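Local coordinates for adenylate isopentenyltransferase (Humulus lupulus, PDB 3A8T), which transfers an isopentenyl group from dimethylallyl diphosphate to ATP, ADP or AMP in cytokinin biosynthesis, at residues Pro65-Asn70 and Ser124-Arg129; Gly202-Leu207 and Arg239-Phe244; Arg297-Thr302 and Glu327-Ile332. All blocks are in the same frame, centred on the assembly; numbering follows the deposited sequence.

Contact 1 of 3, residues Pro65-Asn70 and Ser124-Arg129; sequences PLEVIN and SEITGR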
ATOM      1  N   PRO A  65     -18.460 -12.254  -6.159  1.00 28.95           N
ATOM      2  CA  PRO A  65     -18.068 -11.606  -7.420  1.00 27.90           C
ATOM      3  C   PRO A  65     -17.700 -10.142  -7.072  1.00 27.51           C
ATOM      4  O   PRO A  65     -18.529  -9.367  -6.585  1.00 27.55           O
ATOM      5  CB  PRO A  65     -19.329 -11.721  -8.292  1.00 28.76           C
ATOM      6  CG  PRO A  65     -20.471 -11.877  -7.277  1.00 28.41           C
ATOM      7  CD  PRO A  65     -19.877 -12.699  -6.164  1.00 27.81           C
ATOM      8  N   LEU A  66     -16.452  -9.760  -7.289  1.00 25.67           N
ATOM      9  CA  LEU A  66     -16.087  -8.405  -6.923  1.00 24.31           C
ATOM     10  C   LEU A  66     -14.991  -7.807  -7.806  1.00 21.86           C
ATOM     11  O   LEU A  66     -14.459  -8.466  -8.681  1.00 22.67           O
ATOM     12  CB  LEU A  66     -15.738  -8.372  -5.414  1.00 22.61           C
ATOM     13  CG  LEU A  66     -14.455  -9.025  -4.914  1.00 23.27           C
ATOM     14  CD1 LEU A  66     -13.301  -8.092  -5.175  1.00 21.10           C
ATOM     15  CD2 LEU A  66     -14.544  -9.352  -3.427  1.00 21.14           C
ATOM     16  N   GLU A  67     -14.702  -6.538  -7.606  1.00 20.35           N
ATOM     17  CA  GLU A  67     -13.678  -5.854  -8.388  1.00 20.95           C
ATOM     18  C   GLU A  67     -13.041  -4.913  -7.371  1.00 20.92           C
ATOM     19  O   GLU A  67     -13.698  -4.401  -6.447  1.00 19.34           O
ATOM     20  CB  GLU A  67     -14.272  -5.038  -9.585  1.00 22.16           C
ATOM     21  CG  GLU A  67     -15.253  -5.832 -10.523  1.00 26.14           C
ATOM     22  CD  GLU A  67     -15.393  -5.262 -11.986  1.00 29.48           C
ATOM     23  OE1 GLU A  67     -14.707  -4.269 -12.318  1.00 31.07           O
ATOM     24  OE2 GLU A  67     -16.204  -5.799 -12.809  1.00 29.67           O
ATOM     25  N   VAL A  68     -11.754  -4.676  -7.567  1.00 22.15           N
ATOM     26  CA  VAL A  68     -10.982  -3.859  -6.665  1.00 21.35           C
ATOM     27  C   VAL A  68     -10.643  -2.470  -7.152  1.00 21.48           C
ATOM     28  O   VAL A  68     -10.300  -2.262  -8.306  1.00 21.99           O
ATOM     29  CB  VAL A  68      -9.645  -4.611  -6.273  1.00 21.85           C
ATOM     30  CG1 VAL A  68      -8.681  -3.662  -5.623  1.00 23.70           C
ATOM     31  CG2 VAL A  68      -9.938  -5.763  -5.318  1.00 20.38           C
ATOM     32  N   ILE A  69     -10.748  -1.526  -6.232  1.00 21.32           N
ATOM     33  CA  ILE A  69     -10.368  -0.132  -6.474  1.00 21.10           C
ATOM     34  C   ILE A  69      -9.219   0.075  -5.507  1.00 21.19           C
ATOM     35  O   ILE A  69      -9.360  -0.165  -4.317  1.00 22.34           O
ATOM     36  CB  ILE A  69     -11.478   0.861  -6.106  1.00 20.01           C
ATOM     37  CG1 ILE A  69     -12.739   0.548  -6.925  1.00 18.69           C
ATOM     38  CG2 ILE A  69     -10.975   2.265  -6.309  1.00 17.83           C
ATOM     39  CD1 ILE A  69     -13.993   1.359  -6.596  1.00 17.61           C
ATOM     40  N   ASN A  70      -8.070   0.447  -6.033  1.00 20.74           N
ATOM     41  CA  ASN A  70      -6.889   0.707  -5.223  1.00 21.68           C
ATOM     42  C   ASN A  70      -7.010   2.070  -4.568  1.00 22.94           C
ATOM     43  O   ASN A  70      -7.332   3.037  -5.252  1.00 22.45           O
ATOM     44  CB  ASN A  70      -5.652   0.735  -6.095  1.00 20.86           C
ATOM     45  CG  ASN A  70      -4.474   1.334  -5.382  1.00 20.53           C
ATOM     46  OD1 ASN A  70      -3.935   2.341  -5.783  1.00 21.83           O
ATOM     47  ND2 ASN A  70      -4.087   0.717  -4.315  1.00 18.71           N
ATOM     48  N   SER A 124     -19.334   3.296  -9.087  1.00 27.06           N
ATOM     49  CA  SER A 124     -20.574   3.333  -9.806  1.00 29.36           C
ATOM     50  C   SER A 124     -20.621   2.313 -10.963  1.00 28.52           C
ATOM     51  O   SER A 124     -21.613   1.651 -11.219  1.00 28.48           O
ATOM     52  CB  SER A 124     -20.732   4.765 -10.278  1.00 31.64           C
ATOM     53  OG  SER A 124     -22.057   4.995 -10.634  1.00 39.17           O
ATOM     54  N   GLU A 125     -19.509   2.169 -11.635  1.00 28.06           N
ATOM     55  CA  GLU A 125     -19.407   1.251 -12.733  1.00 27.07           C
ATOM     56  C   GLU A 125     -19.452  -0.214 -12.339  1.00 26.13           C
ATOM     57  O   GLU A 125     -20.076  -1.006 -13.035  1.00 26.45           O
ATOM     58  CB  GLU A 125     -18.122   1.549 -13.496  1.00 28.86           C
ATOM     59  CG  GLU A 125     -18.276   2.797 -14.361  1.00 32.83           C
ATOM     60  CD  GLU A 125     -16.986   3.557 -14.539  1.00 36.07           C
ATOM     61  OE1 GLU A 125     -17.065   4.697 -15.042  1.00 38.44           O
ATOM     62  OE2 GLU A 125     -15.906   3.026 -14.179  1.00 35.34           O
ATOM     63  N   ILE A 126     -18.780  -0.552 -11.235  1.00 22.42           N
ATOM     64  CA  ILE A 126     -18.706  -1.909 -10.736  1.00 21.09           C
ATOM     65  C   ILE A 126     -20.064  -2.410 -10.301  1.00 21.59           C
ATOM     66  O   ILE A 126     -20.434  -3.534 -10.583  1.00 22.37           O
ATOM     67  CB  ILE A 126     -17.688  -2.006  -9.512  1.00 20.54           C
ATOM     68  CG1 ILE A 126     -16.276  -1.683  -9.985  1.00 17.94           C
ATOM     69  CG2 ILE A 126     -17.772  -3.347  -8.861  1.00 16.77           C
ATOM     70  CD1 ILE A 126     -15.402  -1.196  -8.906  1.00 20.63           C
ATOM     71  N   THR A 127     -20.757  -1.578  -9.552  1.00 22.20           N
ATOM     72  CA  THR A 127     -22.081  -1.883  -9.064  1.00 25.66           C
ATOM     73  C   THR A 127     -22.928  -2.088 -10.296  1.00 27.18           C
ATOM     74  O   THR A 127     -23.800  -2.950 -10.327  1.00 27.27           O
ATOM     75  CB  THR A 127     -22.654  -0.688  -8.263  1.00 26.24           C
ATOM     76  OG1 THR A 127     -21.753  -0.344  -7.202  1.00 25.68           O
ATOM     77  CG2 THR A 127     -24.004  -1.066  -7.650  1.00 28.03           C
ATOM     78  N   GLY A 128     -22.665  -1.286 -11.326  1.00 29.10           N
ATOM     79  CA  GLY A 128     -23.419  -1.434 -12.560  1.00 30.54           C
ATOM     80  C   GLY A 128     -23.305  -2.869 -13.066  1.00 31.82           C
ATOM     81  O   GLY A 128     -24.299  -3.481 -13.457  1.00 32.60           O
ATOM     82  N   ARG A 129     -22.096  -3.421 -13.065  1.00 30.93           N
ATOM     83  CA  ARG A 129     -21.928  -4.788 -13.543  1.00 31.62           C
ATOM     84  C   ARG A 129     -22.337  -5.824 -12.495  1.00 32.13           C
ATOM     85  O   ARG A 129     -22.042  -7.009 -12.637  1.00 30.00           O
ATOM     86  CB  ARG A 129     -20.488  -5.026 -13.955  1.00 31.21           C
ATOM     87  CG  ARG A 129     -20.028  -4.130 -15.073  1.00 32.18           C
ATOM     88  CD  ARG A 129     -18.571  -4.438 -15.470  1.00 30.91           C
ATOM     89  NE  ARG A 129     -17.597  -3.872 -14.545  1.00 29.14           N
ATOM     90  CZ  ARG A 129     -17.116  -2.631 -14.588  1.00 30.00           C
ATOM     91  NH1 ARG A 129     -17.502  -1.778 -15.523  1.00 28.45           N
ATOM     92  NH2 ARG A 129     -16.228  -2.238 -13.677  1.00 29.90           N
TER
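Glu67 and Arg129 join the strand 66-70 to the C-terminal end of the helix 112-128 through a two-pronged salt bridge. The guanidinium is presented side-on. Arg129 NE donates to Glu67 OE2 at 2.9 Å, with an N-H...O angle of 162°. Arg129 NH2 donates to Glu67 OE1, also at 2.9 Å, along a less straight line of 151°. The two planes are turned 24° apart. NE reaches OE2 on its syn side, although well out of the carboxylate plane, whereas NH2 comes to OE1 from above that plane. A bend in the arginine at chi3 swings the guanidinium back over its own helix, where Glu125 O lies over the centre of one face. Glu67 OE1 has a second mate in His98 NE2, on the short strand 97-98, so both carboxylate oxygens of this buried glutamate are engaged. The neighbouring positive charge would be expected to keep the carboxylate ionised.

Alongside the salt bridge, Ile126 packs between helix and strand. Its CG2 lies 3.9 Å from Glu67 CG, so the aliphatic part of the glutamate is packed as well. Ile126 CD1 reaches on to Ile69 CD1 at 3.7 Å, and Ile69 continues into Ala119, Ala122 and Val123 of the same helix. Main-chain bonds tie Glu67 to Leu132 and Val134 on the adjacent strand. The Glu67-Arg129 bridge is a local feature of this protein; a helix packed by its apolar side on a parallel sheet is typical of the alpha/beta core of P-loop nucleotide-binding proteins.

Contact 2 of 3, residues Gly202-Leu207 and Arg239-Phe244; sequences GMFDEL and RYFEKF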
ATOM      1  N   GLY A 202      14.857  -7.041  -6.856  1.00 29.20           N
ATOM      2  CA  GLY A 202      15.427  -6.097  -7.793  1.00 30.34           C
ATOM      3  C   GLY A 202      15.009  -4.652  -7.569  1.00 30.52           C
ATOM      4  O   GLY A 202      15.078  -3.831  -8.499  1.00 30.17           O
ATOM      5  N   MET A 203      14.569  -4.326  -6.352  1.00 28.05           N
ATOM      6  CA  MET A 203      14.172  -2.954  -6.084  1.00 26.64           C
ATOM      7  C   MET A 203      15.261  -1.898  -6.396  1.00 24.43           C
ATOM      8  O   MET A 203      14.955  -0.844  -6.912  1.00 26.27           O
ATOM      9  CB  MET A 203      13.722  -2.812  -4.635  1.00 28.07           C
ATOM     10  CG  MET A 203      13.483  -1.388  -4.182  1.00 27.96           C
ATOM     11  SD  MET A 203      13.335  -1.258  -2.408  1.00 31.85           S
ATOM     12  CE  MET A 203      12.017  -0.196  -2.225  1.00 30.78           C
ATOM     13  N   PHE A 204      16.507  -2.198  -6.071  1.00 22.15           N
ATOM     14  CA  PHE A 204      17.628  -1.307  -6.271  1.00 23.14           C
ATOM     15  C   PHE A 204      17.879  -0.969  -7.748  1.00 24.15           C
ATOM     16  O   PHE A 204      18.097   0.174  -8.108  1.00 26.54           O
ATOM     17  CB  PHE A 204      18.875  -1.907  -5.600  1.00 22.41           C
ATOM     18  CG  PHE A 204      20.165  -1.183  -5.926  1.00 22.43           C
ATOM     19  CD1 PHE A 204      20.494   0.022  -5.288  1.00 20.55           C
ATOM     20  CD2 PHE A 204      21.024  -1.686  -6.916  1.00 23.97           C
ATOM     21  CE1 PHE A 204      21.667   0.747  -5.618  1.00 23.54           C
ATOM     22  CE2 PHE A 204      22.238  -0.972  -7.290  1.00 25.93           C
ATOM     23  CZ  PHE A 204      22.555   0.235  -6.645  1.00 26.10           C
ATOM     24  N   ASP A 205      17.828  -1.961  -8.609  1.00 25.46           N
ATOM     25  CA  ASP A 205      18.012  -1.734 -10.022  1.00 25.09           C
ATOM     26  C   ASP A 205      16.853  -0.962 -10.570  1.00 23.05           C
ATOM     27  O   ASP A 205      16.993  -0.214 -11.471  1.00 23.65           O
ATOM     28  CB  ASP A 205      18.108  -3.071 -10.700  1.00 27.86           C
ATOM     29  CG  ASP A 205      19.258  -3.862 -10.153  1.00 31.21           C
ATOM     30  OD1 ASP A 205      20.426  -3.490 -10.423  1.00 33.33           O
ATOM     31  OD2 ASP A 205      19.010  -4.837  -9.421  1.00 35.72           O
ATOM     32  N   GLU A 206      15.693  -1.153  -9.998  1.00 22.72           N
ATOM     33  CA  GLU A 206      14.491  -0.449 -10.440  1.00 22.03           C
ATOM     34  C   GLU A 206      14.686   1.037 -10.136  1.00 22.12           C
ATOM     35  O   GLU A 206      14.419   1.909 -10.961  1.00 22.77           O
ATOM     36  CB  GLU A 206      13.284  -0.997  -9.659  1.00 22.45           C
ATOM     37  CG  GLU A 206      11.945  -0.454 -10.070  1.00 25.58           C
ATOM     38  CD  GLU A 206      10.798  -0.959  -9.190  1.00 26.01           C
ATOM     39  OE1 GLU A 206      10.707  -0.535  -8.013  1.00 26.53           O
ATOM     40  OE2 GLU A 206       9.994  -1.782  -9.688  1.00 27.92           O
ATOM     41  N   LEU A 207      15.188   1.315  -8.937  1.00 21.68           N
ATOM     42  CA  LEU A 207      15.392   2.680  -8.513  1.00 19.48           C
ATOM     43  C   LEU A 207      16.573   3.300  -9.254  1.00 20.51           C
ATOM     44  O   LEU A 207      16.566   4.497  -9.535  1.00 22.27           O
ATOM     45  CB  LEU A 207      15.590   2.710  -6.982  1.00 19.81           C
ATOM     46  CG  LEU A 207      14.440   2.301  -6.036  1.00 17.35           C
ATOM     47  CD1 LEU A 207      14.989   2.054  -4.713  1.00 15.53           C
ATOM     48  CD2 LEU A 207      13.348   3.397  -5.907  1.00 17.94           C
ATOM     49  N   ARG A 239      19.879   9.574  -1.959  1.00 21.70           N
ATOM     50  CA  ARG A 239      20.991   9.986  -1.130  1.00 23.46           C
ATOM     51  C   ARG A 239      22.205   9.111  -1.485  1.00 23.47           C
ATOM     52  O   ARG A 239      23.303   9.598  -1.630  1.00 24.62           O
ATOM     53  CB  ARG A 239      20.584   9.832   0.314  1.00 28.14           C
ATOM     54  CG  ARG A 239      21.581  10.265   1.346  1.00 31.35           C
ATOM     55  CD  ARG A 239      20.821  10.755   2.582  1.00 34.01           C
ATOM     56  NE  ARG A 239      21.784  11.045   3.616  1.00 35.39           N
ATOM     57  CZ  ARG A 239      22.596  12.084   3.569  1.00 36.31           C
ATOM     58  NH1 ARG A 239      22.538  12.947   2.561  1.00 38.08           N
ATOM     59  NH2 ARG A 239      23.525  12.218   4.483  1.00 37.31           N
ATOM     60  N   TYR A 240      21.985   7.817  -1.658  1.00 22.89           N
ATOM     61  CA  TYR A 240      23.047   6.900  -2.043  1.00 21.64           C
ATOM     62  C   TYR A 240      23.552   7.194  -3.456  1.00 22.21           C
ATOM     63  O   TYR A 240      24.728   7.321  -3.664  1.00 21.68           O
ATOM     64  CB  TYR A 240      22.544   5.474  -1.982  1.00 21.06           C
ATOM     65  CG  TYR A 240      23.504   4.488  -2.523  1.00 24.48           C
ATOM     66  CD1 TYR A 240      24.507   3.943  -1.724  1.00 24.78           C
ATOM     67  CD2 TYR A 240      23.420   4.069  -3.836  1.00 25.60           C
ATOM     68  CE1 TYR A 240      25.392   3.005  -2.212  1.00 25.30           C
ATOM     69  CE2 TYR A 240      24.311   3.121  -4.334  1.00 27.61           C
ATOM     70  CZ  TYR A 240      25.290   2.592  -3.516  1.00 26.48           C
ATOM     71  OH  TYR A 240      26.130   1.629  -4.020  1.00 27.15           O
ATOM     72  N   PHE A 241      22.661   7.315  -4.431  1.00 23.45           N
ATOM     73  CA  PHE A 241      23.107   7.590  -5.792  1.00 24.39           C
ATOM     74  C   PHE A 241      23.809   8.972  -5.867  1.00 25.90           C
ATOM     75  O   PHE A 241      24.570   9.253  -6.770  1.00 24.38           O
ATOM     76  CB  PHE A 241      21.910   7.562  -6.769  1.00 23.37           C
ATOM     77  CG  PHE A 241      21.216   6.241  -6.861  1.00 24.48           C
ATOM     78  CD1 PHE A 241      21.917   5.075  -7.135  1.00 23.88           C
ATOM     79  CD2 PHE A 241      19.824   6.149  -6.718  1.00 25.39           C
ATOM     80  CE1 PHE A 241      21.244   3.841  -7.271  1.00 22.85           C
ATOM     81  CE2 PHE A 241      19.163   4.880  -6.863  1.00 24.12           C
ATOM     82  CZ  PHE A 241      19.870   3.761  -7.135  1.00 22.16           C
ATOM     83  N   GLU A 242      23.519   9.847  -4.924  1.00 28.85           N
ATOM     84  CA  GLU A 242      24.154  11.153  -4.911  1.00 32.44           C
ATOM     85  C   GLU A 242      25.641  10.950  -4.997  1.00 33.04           C
ATOM     86  O   GLU A 242      26.340  11.550  -5.814  1.00 34.03           O
ATOM     87  CB  GLU A 242      23.839  11.900  -3.611  1.00 36.33           C
ATOM     88  CG  GLU A 242      24.174  13.349  -3.742  1.00 40.79           C
ATOM     89  CD  GLU A 242      23.630  13.886  -5.050  1.00 43.09           C
ATOM     90  OE1 GLU A 242      24.365  14.579  -5.781  1.00 45.01           O
ATOM     91  OE2 GLU A 242      22.454  13.600  -5.345  1.00 45.67           O
ATOM     92  N   LYS A 243      26.111  10.077  -4.124  1.00 34.22           N
ATOM     93  CA  LYS A 243      27.515   9.735  -4.077  1.00 34.88           C
ATOM     94  C   LYS A 243      27.929   8.683  -5.072  1.00 33.49           C
ATOM     95  O   LYS A 243      28.997   8.808  -5.671  1.00 34.73           O
ATOM     96  CB  LYS A 243      27.898   9.312  -2.668  1.00 36.30           C
ATOM     97  CG  LYS A 243      28.038  10.512  -1.741  1.00 39.30           C
ATOM     98  CD  LYS A 243      28.384  10.086  -0.336  1.00 43.50           C
ATOM     99  CE  LYS A 243      27.419   8.991   0.164  1.00 45.71           C
ATOM    100  NZ  LYS A 243      25.989   9.313  -0.210  1.00 48.72           N
ATOM    101  N   PHE A 244      27.087   7.670  -5.277  1.00 31.87           N
ATOM    102  CA  PHE A 244      27.404   6.581  -6.207  1.00 30.76           C
ATOM    103  C   PHE A 244      26.399   6.444  -7.341  1.00 31.94           C
ATOM    104  O   PHE A 244      25.465   5.630  -7.287  1.00 32.11           O
ATOM    105  CB  PHE A 244      27.514   5.315  -5.398  1.00 30.27           C
ATOM    106  CG  PHE A 244      28.543   5.409  -4.322  1.00 30.45           C
ATOM    107  CD1 PHE A 244      29.899   5.381  -4.634  1.00 31.67           C
ATOM    108  CD2 PHE A 244      28.183   5.537  -3.013  1.00 30.10           C
ATOM    109  CE1 PHE A 244      30.866   5.478  -3.647  1.00 29.75           C
ATOM    110  CE2 PHE A 244      29.161   5.633  -2.010  1.00 31.02           C
ATOM    111  CZ  PHE A 244      30.498   5.603  -2.339  1.00 30.69           C
TER
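A chi1 of 171° at Phe204 sets its ring opposite the backbone nitrogen, and one of -62° at Phe241 sets its ring opposite the carbonyl carbon; the two rings are thereby brought together between helices 203-210 and 234-243. Tyr240 turns its ring in from the position just before Phe241, and the three form an aromatic cluster. Phe204 supplies one corner to both partners: its CE1 lies 3.5 Å from Phe241 CE1 and 3.8 Å from Tyr240 CE2. The Tyr240 atom arrives at the edge of the Phe204 ring, near its plane, and the two ring planes are steeply inclined to each other. The Phe204 and Phe241 planes differ by only 35°, with centroids 5.6 Å apart, yet they meet obliquely and are not stacked. On its far corner Phe241 runs against the helix backbone, CE2 lying 3.7 Å from Leu207 O and 4.2 Å from Leu207 CB. Replacing Phe241 with an alanine is likely to open a gap beside Leu207 and leave Phe204 without one of its ring partners.

The local axes approach to 12.4 Å and cross steeply, a separation bridged by these large rings. Further rings extend the cluster: Phe237, a turn before Phe241 on the same helix, meets Phe204 edge-to-face; Phe264 of helix 257-289 meets Tyr240 in the same way; and Tyr211, directly after helix 203-210, meets Phe241.

Contact 3 of 3, residues Arg297-Thr302 and Glu327-Ile332; sequences RRLDAT and EPSVKI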
ATOM      1  N   ARG A 297     -14.518  -3.480  11.546  1.00 27.29           N
ATOM      2  CA  ARG A 297     -14.536  -4.880  11.960  1.00 25.68           C
ATOM      3  C   ARG A 297     -13.073  -5.307  11.958  1.00 23.89           C
ATOM      4  O   ARG A 297     -12.481  -5.426  10.911  1.00 24.06           O
ATOM      5  CB  ARG A 297     -15.394  -5.696  10.974  1.00 26.22           C
ATOM      6  CG  ARG A 297     -16.798  -5.121  10.711  1.00 24.61           C
ATOM      7  CD  ARG A 297     -17.667  -5.094  11.971  1.00 25.96           C
ATOM      8  NE  ARG A 297     -17.951  -6.440  12.466  1.00 27.29           N
ATOM      9  CZ  ARG A 297     -19.003  -7.162  12.097  1.00 26.90           C
ATOM     10  NH1 ARG A 297     -19.898  -6.665  11.250  1.00 25.89           N
ATOM     11  NH2 ARG A 297     -19.113  -8.410  12.509  1.00 26.74           N
ATOM     12  N   ARG A 298     -12.487  -5.507  13.130  1.00 23.22           N
ATOM     13  CA  ARG A 298     -11.069  -5.832  13.207  1.00 24.68           C
ATOM     14  C   ARG A 298     -10.677  -7.258  12.996  1.00 25.34           C
ATOM     15  O   ARG A 298     -11.239  -8.175  13.605  1.00 25.83           O
ATOM     16  CB  ARG A 298     -10.474  -5.342  14.532  1.00 28.84           C
ATOM     17  CG  ARG A 298      -8.927  -5.322  14.548  1.00 32.53           C
ATOM     18  CD  ARG A 298      -8.321  -4.451  15.681  1.00 36.24           C
ATOM     19  NE  ARG A 298      -8.984  -4.649  16.960  1.00 38.94           N
ATOM     20  CZ  ARG A 298      -8.787  -5.683  17.777  1.00 43.49           C
ATOM     21  NH1 ARG A 298      -7.919  -6.648  17.467  1.00 43.10           N
ATOM     22  NH2 ARG A 298      -9.489  -5.763  18.907  1.00 44.53           N
ATOM     23  N   LEU A 299      -9.701  -7.456  12.123  1.00 25.64           N
ATOM     24  CA  LEU A 299      -9.217  -8.813  11.842  1.00 26.79           C
ATOM     25  C   LEU A 299      -7.804  -8.868  12.378  1.00 25.74           C
ATOM     26  O   LEU A 299      -6.991  -8.028  12.045  1.00 25.94           O
ATOM     27  CB  LEU A 299      -9.211  -9.112  10.337  1.00 27.68           C
ATOM     28  CG  LEU A 299     -10.570  -9.036   9.638  1.00 31.52           C
ATOM     29  CD1 LEU A 299     -10.360  -9.054   8.148  1.00 32.81           C
ATOM     30  CD2 LEU A 299     -11.506 -10.155  10.098  1.00 31.01           C
ATOM     31  N   ASP A 300      -7.511  -9.827  13.238  1.00 25.09           N
ATOM     32  CA  ASP A 300      -6.180  -9.880  13.763  1.00 23.42           C
ATOM     33  C   ASP A 300      -5.327 -10.852  12.985  1.00 23.05           C
ATOM     34  O   ASP A 300      -5.381 -12.070  13.197  1.00 22.16           O
ATOM     35  CB  ASP A 300      -6.182 -10.274  15.229  1.00 25.72           C
ATOM     36  CG  ASP A 300      -4.807 -10.060  15.883  1.00 27.96           C
ATOM     37  OD1 ASP A 300      -3.761 -10.070  15.167  1.00 30.06           O
ATOM     38  OD2 ASP A 300      -4.768  -9.869  17.106  1.00 26.64           O
ATOM     39  N   ALA A 301      -4.506 -10.287  12.112  1.00 21.33           N
ATOM     40  CA  ALA A 301      -3.592 -11.027  11.276  1.00 21.44           C
ATOM     41  C   ALA A 301      -2.235 -11.308  11.960  1.00 21.62           C
ATOM     42  O   ALA A 301      -1.319 -11.812  11.321  1.00 23.77           O
ATOM     43  CB  ALA A 301      -3.352 -10.229   9.990  1.00 20.45           C
ATOM     44  N   THR A 302      -2.085 -10.971  13.235  1.00 21.93           N
ATOM     45  CA  THR A 302      -0.787 -11.159  13.889  1.00 22.83           C
ATOM     46  C   THR A 302      -0.110 -12.527  13.824  1.00 22.88           C
ATOM     47  O   THR A 302       1.029 -12.607  13.481  1.00 23.86           O
ATOM     48  CB  THR A 302      -0.839 -10.705  15.342  1.00 23.34           C
ATOM     49  OG1 THR A 302      -1.253  -9.327  15.381  1.00 22.41           O
ATOM     50  CG2 THR A 302       0.551 -10.879  15.994  1.00 24.07           C
ATOM     51  N   GLU A 327     -11.910 -16.577   7.087  1.00 27.55           N
ATOM     52  CA  GLU A 327     -13.246 -17.084   7.479  1.00 28.77           C
ATOM     53  C   GLU A 327     -14.101 -15.994   8.125  1.00 26.91           C
ATOM     54  O   GLU A 327     -15.242 -15.793   7.733  1.00 27.22           O
ATOM     55  CB  GLU A 327     -13.128 -18.372   8.334  1.00 30.99           C
ATOM     56  CG  GLU A 327     -13.607 -18.312   9.835  1.00 39.41           C
ATOM     57  CD  GLU A 327     -13.015 -19.498  10.743  1.00 42.73           C
ATOM     58  OE1 GLU A 327     -12.487 -19.176  11.854  1.00 42.87           O
ATOM     59  OE2 GLU A 327     -13.065 -20.726  10.348  1.00 42.21           O
ATOM     60  N   PRO A 328     -13.560 -15.245   9.094  1.00 25.76           N
ATOM     61  CA  PRO A 328     -14.368 -14.175   9.712  1.00 24.61           C
ATOM     62  C   PRO A 328     -14.830 -13.109   8.679  1.00 24.00           C
ATOM     63  O   PRO A 328     -15.962 -12.690   8.676  1.00 24.94           O
ATOM     64  CB  PRO A 328     -13.420 -13.585  10.764  1.00 24.38           C
ATOM     65  CG  PRO A 328     -12.536 -14.762  11.126  1.00 25.71           C
ATOM     66  CD  PRO A 328     -12.275 -15.416   9.790  1.00 25.99           C
ATOM     67  N   SER A 329     -13.938 -12.663   7.796  1.00 24.80           N
ATOM     68  CA  SER A 329     -14.300 -11.653   6.770  1.00 23.05           C
ATOM     69  C   SER A 329     -15.432 -12.154   5.855  1.00 23.79           C
ATOM     70  O   SER A 329     -16.319 -11.385   5.539  1.00 23.15           O
ATOM     71  CB  SER A 329     -13.109 -11.302   5.857  1.00 21.08           C
ATOM     72  OG  SER A 329     -11.968 -10.864   6.566  1.00 22.11           O
ATOM     73  N   VAL A 330     -15.370 -13.424   5.431  1.00 22.45           N
ATOM     74  CA  VAL A 330     -16.387 -13.982   4.542  1.00 24.23           C
ATOM     75  C   VAL A 330     -17.757 -13.796   5.201  1.00 24.95           C
ATOM     76  O   VAL A 330     -18.695 -13.273   4.558  1.00 24.07           O
ATOM     77  CB  VAL A 330     -16.117 -15.496   4.228  1.00 24.30           C
ATOM     78  CG1 VAL A 330     -17.335 -16.147   3.585  1.00 24.30           C
ATOM     79  CG2 VAL A 330     -14.974 -15.632   3.322  1.00 25.57           C
ATOM     80  N   LYS A 331     -17.837 -14.178   6.486  1.00 26.17           N
ATOM     81  CA  LYS A 331     -19.047 -14.047   7.276  1.00 27.41           C
ATOM     82  C   LYS A 331     -19.544 -12.593   7.355  1.00 28.55           C
ATOM     83  O   LYS A 331     -20.733 -12.298   7.130  1.00 29.89           O
ATOM     84  CB  LYS A 331     -18.821 -14.558   8.687  1.00 29.79           C
ATOM     85  CG  LYS A 331     -18.546 -16.015   8.775  1.00 33.52           C
ATOM     86  CD  LYS A 331     -17.724 -16.351  10.013  1.00 35.92           C
ATOM     87  CE  LYS A 331     -18.529 -16.255  11.309  1.00 37.86           C
ATOM     88  NZ  LYS A 331     -17.863 -16.937  12.506  1.00 38.66           N
ATOM     89  N   ILE A 332     -18.645 -11.677   7.680  1.00 28.17           N
ATOM     90  CA  ILE A 332     -19.044 -10.285   7.774  1.00 26.63           C
ATOM     91  C   ILE A 332     -19.566  -9.799   6.407  1.00 26.62           C
ATOM     92  O   ILE A 332     -20.618  -9.220   6.338  1.00 25.95           O
ATOM     93  CB  ILE A 332     -17.842  -9.396   8.219  1.00 26.31           C
ATOM     94  CG1 ILE A 332     -17.419  -9.743   9.643  1.00 26.12           C
ATOM     95  CG2 ILE A 332     -18.180  -7.896   8.108  1.00 26.32           C
ATOM     96  CD1 ILE A 332     -16.035  -9.113  10.054  1.00 19.86           C
TER
HETATM   97  O   HOH W   1     -21.780  -7.764   8.589  1.00 29.49           O
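Apolar and face contacts dominate where Arg297 and Leu299 of the edge strand 296-300 meet the helix 315-338. Arg297 and Ile332 approach from opposite directions. Bends at chi2 (-63°) and chi3 (-65°) fold the arginine back so that one guanidinium face lies on the isoleucine: Ile332 CG1 sits 3.6 Å above the plane, displaced toward the rim beside Arg297 NH2. The aliphatic root takes part too, with Arg297 CB 3.6 Å from Ile332 CD1. Two residues along, Leu299 reaches the preceding helical turn, its CD2 packing on Pro328 CB at 4.0 Å, and it also touches Leu56 and Val325.

Polar links are fewer. A water donates a hydrogen bond to Ile332 O at 2.9 Å and accepts a weak one from Arg297 NH1 (3.4 Å). Ser329 OG bonds to Val325 O within its own helix. At the strand's end Asp300 OD1 receives both Thr302 N, at 2.7 Å, and Thr302 OG1, at 2.6 Å; the first bond makes an Asx turn leading into helix 302-309.

The strand and helix segments run nearly antiparallel, at 162°, and their direct side-chain contacts are van der Waals in kind. The chemistry thus implies shape-based packing of the helix on the sheet's last strand, with the arginine acting mainly through its carbon chain and flat face and the water giving a weak polar link from Arg297 NH1 to the helix carbonyl of Ile332.

Contacts 1 and 3 both belong to the parallel sheet of the nucleotide-binding core, their centres 21 Å apart and their nearest atoms about 9 Å. Each sets a helix against a strand, 66-70 lying next to one outermost strand and 296-300 being the other. Contact 2 lies beyond the chain's centre, about 38 Å from contact 1 and 39 Å from contact 3, centre to centre, and pairs helices alone. It lies nearer the nucleotide than contact 1 does: the Leu207 side chain is about 9 Å from bound ATP, against about 14 Å for Ile69. In contact 3, side chain to side chain, Pro328 is about 6 Å from ATP-binding Lys323 and Leu299 about 8 Å from ATP-binding Lys53.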